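Local coordinates for protein methylmalonyl-CoA carboxyltransferase 12S subunit (Propionibacterium freudenreichii, PDB 1ON3) that transfers the carboxyl group of methylmalonyl-CoA to the biotin of the 1.3S subunit, yielding propanoyl-CoA, and builds the hexameric core of transcarboxylase, at residues D280-D285 / R293-K298; R95-A100 / P132-Y137; F356-N361 / E397-K402; I192-K197 / G232-V237. One frame throughout, in Å; residues are numbered along the deposited sequence. Where two conformers were deposited one is given.

Contact 1 of 4, residues D280-D285 / R293-K298; sequences DIVPID and RDVIAK
I281 reaches across to three residues on one side of helix 293-299, and no hydrogen bond joins the two segments. The contact is mainly apolar. CG2 of I281, anti to the backbone N, meets CG2 of V295 at 3.8 Å, and CB of D294 touches the same methyl. CD1, at the tip of the longer branch, goes to the next turn of the helix. It lies 3.5 Å from CD of K298, closer than carbons usually pack, with CE of the lysine just behind. V282 adds a looser touch on the buried side, its CG2 standing 4.3 Å from V295 CG2. The contact belongs to the C-terminal carboxyltransferase half of the chain, whose crotonase-like sheet carries strand 364-370; V295 also rests on L367 of that strand and on L278 of the short helix 278-281, so it is shared between sheet and helix. An alanine in place of I281 would probably open a gap between V295 and the aliphatic part of K298 and leave that lysine chain freer to turn. Polar groups lie around this apolar patch. CD1 of I281 sits 3.6 Å from the carbonyl O of D294, a plain van der Waals approach. The K298 chain is extended through CE and bends only at its last torsion (chi4 -54°), and NZ makes a long, weak ion pair with E277. On the loop side, the carbonyl O of P283 accepts a hydrogen bond from R408, while V282 packs against Y290 and W431.

Contact 2 of 4, residues R95-A100 / P132-Y137; sequences RPVHAA and PFLFFY
H98 and A100 each use both backbone N and O toward P132, just before strand 133-139, and toward L134 and F136 within it, and the four bonds follow one another in parallel register. H98 N gives to P132 O (3.1 Å), met nearly along the C=O axis, and H98 O takes the N-H of L134. A100 repeats the pattern two residues on: its N gives to L134 O, and its O takes F136 N at 2.9 Å from a position tilted 25° from the carbonyl plane. CA-H groups supplement three of the acceptors, F135 CA lying 3.3 Å from A100 O. The alternate residues turn their backbone groups to the other neighbours, V97 and A99 to strand 85-92, F133 and F135 to strand 170-175. Strand 95-102, helix 113-129 and strand 133-139 form a beta-alpha-beta crossover of the N-terminal carboxyltransferase half, whose family belongs to the crotonase clan. F135 CG stands anti to the backbone N (chi1 -168°), on the sheet face where A100 CB makes a CH-pi contact over its ring, 4.0 Å from the centroid and 15° off the normal; Y137 CZ lies over the opposite face, offset toward the rim. F133 brings CZ to 4.2 Å from the same methyl. On the other face L134 CD1 packs 4.0 Å from V97 CB. Polar side chains find partners beyond the two strands: H98 ND1 is hydrogen-bonded to T131 OG1, and the R95 guanidinium to Q257 and L252 O, while its NH2 passes 4.1 Å from P132 CG.

Contact 3 of 4, residues F356-N361 / E397-K402; sequences FCDSFN and EATVPK
D358 holds CG anti to its backbone N (chi1 -175°), which carries the carboxylate from the last turn of helix 344-359 to the backbone at A398, T399 and V400. OD2 accepts two N-H groups there. T399 N, at 2.8 Å, comes from above the carboxylate plane, 42° out of it, whereas V400 N lies farther off, at 3.3 Å, nearly in line with the C-O bond. OD1 takes a 2.6 Å bond from a water that also donates to E397 O, at 2.7 Å. The flat carboxylate rests against A398, with CG 3.4 Å from its CA. Beside it V400 points CG1 at CA of N361, 3.6 Å away. Both oxygens have further partners in a neighbouring subunit: K517 of that chain forms a salt bridge with OD2 and hydrogen-bonds T399 OG1, and its H518 bonds OD1. These groups would probably favour the charged carboxylate. An alanine in place of D358 would probably leave T399 N and V400 N without their acceptor and K517 of the neighbouring subunit without this counter-charge. N361, with positive phi, is the C-prime residue of a Schellman motif that ends the helix; the D358 carboxylate ties this helix end to the loop leading into strand 402-407, at a subunit interface of the hexamer.

Contact 4 of 4, residues I192-K197 / G232-V237; sequences IIMTKK and GNIHFV
I192-M194 pairs in parallel with F236-V237, the touching parts diverging by 51°, and I192 O accepts two backbone donors, H235 N at 2.9 Å and F236 N at 3.2 Å. M194 N continues the pairing to F236 O in a nearly straight bond of 3.0 Å. The imidazole of H235 takes the place of a backbone acceptor: its ND1 receives I192 N at 2.9 Å, the donor tilted 34° from the ring plane. NE2 is bonded to E352, so both ring nitrogens are engaged. This is one edge of the mixed sheet in the N-terminal carboxyltransferase half, where strand 236-238 is the outermost strand within the chain. I234 CG2, anti to the carbonyl carbon, presses on I192 CG2 at 3.5 Å, a tight pair whose side chains cross at about a right angle. CG1, between N and carbonyl carbon (chi1 66°), carries CD1 to M194 CB at 3.8 Å. On the face with I193 and F236, CG1 of I193 stands 3.9 Å from ring atom CD1 of F236, and both residues pack on I247 of helix 241-253. At the exposed margin K196 crosses V237 at about a right angle, CE touching CG1, and its NZ forms a salt bridge with E239.

From the N terminus, contact 2 comes first, closing the crossover through helix 113-129. Contact 4 then closes a loop of mostly helical residues and reaches the same sheet, the two centres about 17 Å apart. Contact 1 follows in the C-terminal half, a short closure of seven residues without helix or strand. Contact 3 comes last, spanning strand 364-370 and helix 384-397. All four are in series; none nests in or crosses another. Contacts 2 and 4 tie strands of the N-terminal sheet, whereas 1 and 3 fasten helices and loops around the C-terminal one. Contacts 1 and 2 lie on opposite sides of the chain's centre; contacts 3 and 4 both touch the same neighbouring subunit.

Contact 1 of 4, residues D280-D285 / R293-K298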
# COMPACT_ATOMS: atom_id res chain seq x y z
N ASP E 280 -50.13 9.43 -9.68
CA ASP E 280 -51.31 9.48 -8.81
C ASP E 280 -51.20 8.87 -7.43
O ASP E 280 -52.13 8.99 -6.62
CB ASP E 280 -52.49 8.86 -9.55
CG ASP E 280 -52.65 9.42 -10.95
OD1 ASP E 280 -52.67 10.66 -11.10
OD2 ASP E 280 -52.75 8.62 -11.91
N ILE E 281 -50.09 8.22 -7.13
CA ILE E 281 -49.93 7.58 -5.84
C ILE E 281 -49.78 8.56 -4.69
O ILE E 281 -50.40 8.39 -3.64
CB ILE E 281 -48.72 6.63 -5.85
CG1 ILE E 281 -48.91 5.57 -6.93
CG2 ILE E 281 -48.56 5.98 -4.48
CD1 ILE E 281 -47.67 4.71 -7.19
N VAL E 282 -48.96 9.59 -4.90
CA VAL E 282 -48.72 10.61 -3.90
C VAL E 282 -49.70 11.78 -4.07
O VAL E 282 -49.63 12.52 -5.05
CB VAL E 282 -47.27 11.16 -4.01
CG1 VAL E 282 -46.97 12.10 -2.86
CG2 VAL E 282 -46.28 10.01 -4.05
N PRO E 283 -50.62 11.95 -3.12
CA PRO E 283 -51.63 13.02 -3.15
C PRO E 283 -51.00 14.41 -3.18
O PRO E 283 -49.94 14.62 -2.58
CB PRO E 283 -52.41 12.80 -1.85
CG PRO E 283 -52.23 11.35 -1.58
CD PRO E 283 -50.77 11.13 -1.90
N ILE E 284 -51.64 15.36 -3.87
CA ILE E 284 -51.12 16.72 -3.90
C ILE E 284 -51.48 17.34 -2.56
O ILE E 284 -50.80 18.25 -2.08
CB ILE E 284 -51.76 17.56 -5.06
CG1 ILE E 284 -51.41 16.95 -6.43
CG2 ILE E 284 -51.25 18.98 -5.03
CD1 ILE E 284 -49.93 16.92 -6.74
N ASP E 285 -52.54 16.82 -1.94
CA ASP E 285 -52.99 17.31 -0.64
C ASP E 285 -52.04 16.78 0.43
O ASP E 285 -52.09 15.60 0.79
CB ASP E 285 -54.41 16.82 -0.36
CG ASP E 285 -54.95 17.33 0.98
OD1 ASP E 285 -54.20 17.96 1.75
OD2 ASP E 285 -56.14 17.08 1.26
N ARG E 293 -44.77 1.95 -0.38
CA ARG E 293 -44.37 0.73 -1.06
C ARG E 293 -45.09 0.62 -2.40
O ARG E 293 -44.68 -0.14 -3.27
CB ARG E 293 -44.63 -0.49 -0.18
CG ARG E 293 -43.68 -0.55 1.04
CD ARG E 293 -44.17 -1.54 2.09
NE ARG E 293 -45.45 -1.13 2.67
CZ ARG E 293 -45.94 -1.62 3.81
NH1 ARG E 293 -45.25 -2.53 4.49
NH2 ARG E 293 -47.12 -1.20 4.26
N ASP E 294 -46.16 1.39 -2.58
CA ASP E 294 -46.86 1.37 -3.86
C ASP E 294 -45.97 2.07 -4.89
O ASP E 294 -45.99 1.75 -6.08
CB ASP E 294 -48.22 2.08 -3.77
CG ASP E 294 -49.24 1.25 -3.01
OD1 ASP E 294 -49.13 0.01 -3.01
OD2 ASP E 294 -50.16 1.84 -2.42
N VAL E 295 -45.17 3.03 -4.42
CA VAL E 295 -44.24 3.72 -5.31
C VAL E 295 -43.11 2.74 -5.60
O VAL E 295 -42.72 2.56 -6.76
CB VAL E 295 -43.65 4.98 -4.65
CG1 VAL E 295 -42.57 5.56 -5.55
CG2 VAL E 295 -44.77 6.01 -4.39
N ILE E 296 -42.61 2.09 -4.56
CA ILE E 296 -41.52 1.13 -4.71
C ILE E 296 -41.90 0.04 -5.71
O ILE E 296 -41.13 -0.26 -6.62
CB ILE E 296 -41.16 0.46 -3.35
CG1 ILE E 296 -40.59 1.52 -2.39
CG2 ILE E 296 -40.15 -0.70 -3.58
CD1 ILE E 296 -40.28 1.01 -0.96
N ALA E 297 -43.08 -0.55 -5.55
CA ALA E 297 -43.52 -1.62 -6.43
C ALA E 297 -43.50 -1.23 -7.90
O ALA E 297 -43.20 -2.06 -8.77
CB ALA E 297 -44.92 -2.09 -6.04
N LYS E 298 -43.80 0.03 -8.19
CA LYS E 298 -43.82 0.48 -9.58
C LYS E 298 -42.46 0.87 -10.15
O LYS E 298 -42.34 1.10 -11.35
CB LYS E 298 -44.80 1.64 -9.74
CG LYS E 298 -46.23 1.22 -9.46
CD LYS E 298 -47.23 2.33 -9.71
CE LYS E 298 -48.64 1.86 -9.34
NZ LYS E 298 -49.00 0.59 -10.04

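Contact 2 of 4, residues R95-A100 / P132-Y137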
# COMPACT_ATOMS: atom_id res chain seq x y z
N ARG E 95 -23.76 -21.13 -5.14
CA ARG E 95 -22.87 -20.24 -4.39
C ARG E 95 -22.31 -20.91 -3.15
O ARG E 95 -23.05 -21.40 -2.31
CB ARG E 95 -23.61 -18.97 -3.96
CG ARG E 95 -24.11 -18.12 -5.12
CD ARG E 95 -25.00 -16.99 -4.63
NE ARG E 95 -24.33 -16.19 -3.62
CZ ARG E 95 -24.86 -15.13 -3.01
NH1 ARG E 95 -26.09 -14.73 -3.32
NH2 ARG E 95 -24.13 -14.47 -2.11
N PRO E 96 -20.98 -20.92 -3.02
CA PRO E 96 -20.34 -21.54 -1.86
C PRO E 96 -20.71 -20.79 -0.57
O PRO E 96 -20.71 -19.56 -0.54
CB PRO E 96 -18.84 -21.40 -2.17
CG PRO E 96 -18.81 -21.35 -3.69
CD PRO E 96 -19.97 -20.45 -3.99
N VAL E 97 -21.02 -21.54 0.48
CA VAL E 97 -21.33 -20.95 1.78
C VAL E 97 -20.81 -21.88 2.88
O VAL E 97 -20.50 -23.04 2.62
CB VAL E 97 -22.86 -20.77 2.04
CG1 VAL E 97 -23.47 -19.77 1.06
CG2 VAL E 97 -23.58 -22.12 1.97
N HIS E 98 -20.70 -21.34 4.09
CA HIS E 98 -20.31 -22.10 5.27
C HIS E 98 -21.48 -21.95 6.24
O HIS E 98 -22.12 -20.89 6.28
CB HIS E 98 -19.02 -21.56 5.89
CG HIS E 98 -17.80 -21.92 5.11
ND1 HIS E 98 -17.42 -21.25 3.96
CD2 HIS E 98 -16.91 -22.93 5.26
CE1 HIS E 98 -16.36 -21.84 3.44
NE2 HIS E 98 -16.03 -22.87 4.21
N ALA E 99 -21.78 -22.99 7.01
CA ALA E 99 -22.94 -22.93 7.90
C ALA E 99 -22.77 -23.76 9.17
O ALA E 99 -21.94 -24.67 9.21
CB ALA E 99 -24.18 -23.41 7.15
N ALA E 100 -23.55 -23.41 10.18
CA ALA E 100 -23.55 -24.13 11.46
C ALA E 100 -25.01 -24.34 11.83
O ALA E 100 -25.87 -23.50 11.52
CB ALA E 100 -22.85 -23.31 12.52
N PRO E 132 -20.28 -16.42 2.43
CA PRO E 132 -21.27 -16.06 3.45
C PRO E 132 -21.26 -17.13 4.55
O PRO E 132 -20.83 -18.27 4.32
CB PRO E 132 -22.58 -16.09 2.67
CG PRO E 132 -22.17 -15.62 1.31
CD PRO E 132 -20.87 -16.35 1.08
N PHE E 133 -21.73 -16.75 5.73
CA PHE E 133 -21.83 -17.65 6.88
C PHE E 133 -23.26 -17.61 7.42
O PHE E 133 -23.78 -16.54 7.74
CB PHE E 133 -20.89 -17.22 8.00
CG PHE E 133 -21.07 -18.00 9.26
CD1 PHE E 133 -21.55 -17.39 10.42
CD2 PHE E 133 -20.81 -19.36 9.29
CE1 PHE E 133 -21.77 -18.14 11.58
CE2 PHE E 133 -21.02 -20.11 10.45
CZ PHE E 133 -21.50 -19.49 11.59
N LEU E 134 -23.89 -18.78 7.52
CA LEU E 134 -25.27 -18.89 8.02
C LEU E 134 -25.26 -19.80 9.25
O LEU E 134 -24.56 -20.81 9.29
CB LEU E 134 -26.19 -19.45 6.93
CG LEU E 134 -26.29 -18.54 5.69
CD1 LEU E 134 -25.38 -19.08 4.60
CD2 LEU E 134 -27.73 -18.47 5.19
N PHE E 135 -26.06 -19.44 10.25
CA PHE E 135 -26.09 -20.18 11.51
C PHE E 135 -27.52 -20.35 12.06
O PHE E 135 -28.21 -19.37 12.30
CB PHE E 135 -25.23 -19.39 12.51
CG PHE E 135 -24.89 -20.12 13.79
CD1 PHE E 135 -23.87 -19.64 14.59
CD2 PHE E 135 -25.61 -21.23 14.22
CE1 PHE E 135 -23.56 -20.26 15.81
CE2 PHE E 135 -25.31 -21.86 15.44
CZ PHE E 135 -24.28 -21.36 16.24
N PHE E 136 -27.94 -21.61 12.24
CA PHE E 136 -29.26 -21.92 12.83
C PHE E 136 -29.02 -22.11 14.33
O PHE E 136 -28.29 -23.02 14.75
CB PHE E 136 -29.85 -23.22 12.27
CG PHE E 136 -30.36 -23.13 10.85
CD1 PHE E 136 -29.53 -23.43 9.78
CD2 PHE E 136 -31.70 -22.82 10.60
CE1 PHE E 136 -30.03 -23.43 8.47
CE2 PHE E 136 -32.21 -22.81 9.30
CZ PHE E 136 -31.37 -23.12 8.23
N TYR E 137 -29.61 -21.22 15.13
CA TYR E 137 -29.49 -21.24 16.59
C TYR E 137 -30.70 -21.96 17.20
O TYR E 137 -31.84 -21.71 16.83
CB TYR E 137 -29.46 -19.80 17.11
CG TYR E 137 -28.25 -19.01 16.69
CD1 TYR E 137 -27.17 -18.85 17.55
CD2 TYR E 137 -28.21 -18.36 15.45
CE1 TYR E 137 -26.07 -18.06 17.20
CE2 TYR E 137 -27.12 -17.56 15.09
CZ TYR E 137 -26.06 -17.42 15.96
OH TYR E 137 -24.98 -16.63 15.62

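Contact 3 of 4, residues F356-N361 / E397-K402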
# COMPACT_ATOMS: atom_id res chain seq x y z
N PHE E 356 -25.01 -1.47 6.47
CA PHE E 356 -24.86 -2.80 5.88
C PHE E 356 -24.69 -2.73 4.36
O PHE E 356 -23.77 -3.34 3.80
CB PHE E 356 -26.07 -3.69 6.18
CG PHE E 356 -25.98 -5.04 5.53
CD1 PHE E 356 -25.18 -6.04 6.09
CD2 PHE E 356 -26.57 -5.26 4.28
CE1 PHE E 356 -24.97 -7.24 5.41
CE2 PHE E 356 -26.36 -6.44 3.59
CZ PHE E 356 -25.55 -7.44 4.16
N CYS E 357 -25.59 -2.01 3.69
CA CYS E 357 -25.52 -1.88 2.24
C CYS E 357 -24.18 -1.32 1.84
O CYS E 357 -23.56 -1.81 0.89
CB CYS E 357 -26.66 -1.00 1.71
SG CYS E 357 -28.30 -1.80 1.78
N ASP E 358 -23.72 -0.30 2.57
CA ASP E 358 -22.43 0.28 2.25
C ASP E 358 -21.32 -0.76 2.37
O ASP E 358 -20.45 -0.86 1.50
CB ASP E 358 -22.11 1.47 3.16
CG ASP E 358 -20.82 2.18 2.77
OD1 ASP E 358 -19.96 2.38 3.65
OD2 ASP E 358 -20.67 2.53 1.57
N SER E 359 -21.33 -1.55 3.45
CA SER E 359 -20.30 -2.57 3.64
C SER E 359 -20.21 -3.55 2.50
O SER E 359 -19.11 -3.97 2.14
CB SER E 359 -20.55 -3.37 4.92
OG SER E 359 -20.17 -2.63 6.05
N PHE E 360 -21.35 -3.93 1.94
CA PHE E 360 -21.35 -4.91 0.87
C PHE E 360 -21.64 -4.41 -0.54
O PHE E 360 -22.16 -5.14 -1.38
CB PHE E 360 -22.25 -6.08 1.25
CG PHE E 360 -21.71 -6.88 2.38
CD1 PHE E 360 -22.16 -6.67 3.68
CD2 PHE E 360 -20.66 -7.77 2.17
CE1 PHE E 360 -21.58 -7.34 4.75
CE2 PHE E 360 -20.07 -8.45 3.25
CZ PHE E 360 -20.53 -8.23 4.54
N ASN E 361 -21.29 -3.15 -0.77
CA ASN E 361 -21.40 -2.53 -2.09
C ASN E 361 -22.75 -2.50 -2.77
O ASN E 361 -22.83 -2.59 -4.00
CB ASN E 361 -20.37 -3.22 -2.99
CG ASN E 361 -19.04 -3.43 -2.29
OD1 ASN E 361 -18.43 -2.47 -1.81
ND2 ASN E 361 -18.59 -4.68 -2.22
N GLU E 397 -20.82 8.62 5.68
CA GLU E 397 -19.68 7.71 5.60
C GLU E 397 -19.81 6.78 4.38
O GLU E 397 -18.81 6.31 3.84
CB GLU E 397 -19.61 6.84 6.86
CG GLU E 397 -18.43 5.88 6.90
CD GLU E 397 -17.10 6.59 7.05
OE1 GLU E 397 -16.05 5.92 6.93
OE2 GLU E 397 -17.08 7.81 7.30
N ALA E 398 -21.03 6.52 3.96
CA ALA E 398 -21.24 5.60 2.84
C ALA E 398 -20.59 6.06 1.54
O ALA E 398 -20.62 7.25 1.21
CB ALA E 398 -22.75 5.36 2.63
N THR E 399 -20.00 5.11 0.82
CA THR E 399 -19.34 5.42 -0.45
C THR E 399 -20.00 4.71 -1.65
O THR E 399 -19.59 4.91 -2.80
CB THR E 399 -17.83 5.08 -0.40
OG1 THR E 399 -17.66 3.70 -0.06
CG2 THR E 399 -17.11 5.95 0.64
N VAL E 400 -21.01 3.88 -1.39
CA VAL E 400 -21.70 3.23 -2.50
C VAL E 400 -22.51 4.31 -3.21
O VAL E 400 -22.66 5.42 -2.69
CB VAL E 400 -22.72 2.15 -2.02
CG1 VAL E 400 -22.00 0.93 -1.44
CG2 VAL E 400 -23.67 2.75 -0.97
N PRO E 401 -23.02 4.02 -4.41
CA PRO E 401 -23.82 5.02 -5.13
C PRO E 401 -25.02 5.35 -4.24
O PRO E 401 -25.61 4.45 -3.63
CB PRO E 401 -24.25 4.27 -6.40
CG PRO E 401 -23.06 3.38 -6.67
CD PRO E 401 -22.69 2.87 -5.28
N LYS E 402 -25.36 6.63 -4.14
CA LYS E 402 -26.49 7.07 -3.33
C LYS E 402 -27.39 7.91 -4.23
O LYS E 402 -26.98 8.96 -4.72
CB LYS E 402 -26.00 7.88 -2.13
CG LYS E 402 -25.28 7.00 -1.09
CD LYS E 402 -24.68 7.81 0.07
CE LYS E 402 -23.47 8.59 -0.38
NZ LYS E 402 -22.86 9.40 0.72
O HOH W 1 -17.79 3.80 3.43

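Contact 4 of 4, residues I192-K197 / G232-V237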
# COMPACT_ATOMS: atom_id res chain seq x y z
N ILE E 192 -31.09 -11.15 11.49
CA ILE E 192 -31.67 -12.21 12.32
C ILE E 192 -33.05 -12.58 11.80
O ILE E 192 -33.93 -11.72 11.69
CB ILE E 192 -31.84 -11.78 13.79
CG1 ILE E 192 -30.48 -11.48 14.42
CG2 ILE E 192 -32.55 -12.90 14.56
CD1 ILE E 192 -30.59 -10.91 15.84
N ILE E 193 -33.24 -13.86 11.46
CA ILE E 193 -34.53 -14.39 11.01
C ILE E 193 -34.96 -15.24 12.19
O ILE E 193 -34.22 -16.14 12.60
CB ILE E 193 -34.40 -15.33 9.79
CG1 ILE E 193 -33.87 -14.55 8.58
CG2 ILE E 193 -35.76 -15.92 9.44
CD1 ILE E 193 -33.30 -15.46 7.50
N MET E 194 -36.14 -14.97 12.73
CA MET E 194 -36.64 -15.68 13.90
C MET E 194 -37.98 -16.34 13.61
O MET E 194 -38.90 -15.68 13.12
CB MET E 194 -36.78 -14.66 15.03
CG MET E 194 -36.77 -15.22 16.41
SD MET E 194 -36.64 -13.92 17.66
CE MET E 194 -37.26 -14.89 19.05
N THR E 195 -38.11 -17.64 13.90
CA THR E 195 -39.38 -18.33 13.66
C THR E 195 -40.33 -18.11 14.83
O THR E 195 -39.91 -17.65 15.90
CB THR E 195 -39.20 -19.85 13.52
OG1 THR E 195 -38.90 -20.41 14.80
CG2 THR E 195 -38.07 -20.17 12.54
N LYS E 196 -41.61 -18.44 14.63
CA LYS E 196 -42.59 -18.24 15.70
C LYS E 196 -42.48 -19.30 16.80
O LYS E 196 -43.20 -19.25 17.80
CB LYS E 196 -44.00 -18.17 15.11
CG LYS E 196 -44.22 -16.84 14.41
CD LYS E 196 -45.64 -16.64 13.91
CE LYS E 196 -45.78 -15.20 13.39
NZ LYS E 196 -47.15 -14.90 12.88
N LYS E 197 -41.56 -20.24 16.64
CA LYS E 197 -41.36 -21.26 17.65
C LYS E 197 -40.15 -20.89 18.50
O LYS E 197 -39.88 -21.49 19.54
CB LYS E 197 -41.13 -22.63 17.00
CG LYS E 197 -42.36 -23.22 16.33
CD LYS E 197 -43.47 -23.48 17.34
CE LYS E 197 -44.62 -24.26 16.70
NZ LYS E 197 -45.14 -23.56 15.48
N GLY E 232 -36.76 -4.19 18.52
CA GLY E 232 -35.99 -3.78 17.36
C GLY E 232 -34.75 -4.65 17.10
O GLY E 232 -33.84 -4.23 16.37
N ASN E 233 -34.74 -5.85 17.67
CA ASN E 233 -33.60 -6.77 17.57
C ASN E 233 -33.51 -7.65 16.32
O ASN E 233 -32.43 -8.18 16.03
CB ASN E 233 -33.58 -7.76 18.74
CG ASN E 233 -33.30 -7.12 20.08
OD1 ASN E 233 -33.87 -7.53 21.10
ND2 ASN E 233 -32.41 -6.15 20.11
N ILE E 234 -34.61 -7.86 15.61
CA ILE E 234 -34.57 -8.78 14.48
C ILE E 234 -35.04 -8.22 13.16
O ILE E 234 -35.70 -7.18 13.11
CB ILE E 234 -35.35 -10.08 14.77
CG1 ILE E 234 -36.85 -9.77 14.91
CG2 ILE E 234 -34.80 -10.73 16.05
CD1 ILE E 234 -37.73 -11.01 15.01
N HIS E 235 -34.74 -8.94 12.09
CA HIS E 235 -35.05 -8.44 10.76
C HIS E 235 -36.17 -9.09 9.99
O HIS E 235 -36.75 -8.45 9.10
CB HIS E 235 -33.76 -8.45 9.93
CG HIS E 235 -32.62 -7.77 10.62
ND1 HIS E 235 -31.92 -8.35 11.65
CD2 HIS E 235 -32.11 -6.52 10.48
CE1 HIS E 235 -31.03 -7.50 12.12
NE2 HIS E 235 -31.13 -6.37 11.43
N PHE E 236 -36.46 -10.35 10.30
CA PHE E 236 -37.52 -11.07 9.63
C PHE E 236 -38.22 -12.02 10.59
O PHE E 236 -37.57 -12.66 11.42
CB PHE E 236 -36.97 -11.92 8.46
CG PHE E 236 -36.20 -11.13 7.44
CD1 PHE E 236 -34.84 -10.94 7.57
CD2 PHE E 236 -36.87 -10.51 6.38
CE1 PHE E 236 -34.13 -10.15 6.65
CE2 PHE E 236 -36.17 -9.72 5.47
CZ PHE E 236 -34.80 -9.54 5.61
N VAL E 237 -39.54 -12.08 10.48
CA VAL E 237 -40.31 -13.02 11.28
C VAL E 237 -40.73 -14.09 10.30
O VAL E 237 -41.22 -13.78 9.22
CB VAL E 237 -41.58 -12.40 11.92
CG1 VAL E 237 -42.44 -13.49 12.54
CG2 VAL E 237 -41.18 -11.41 12.99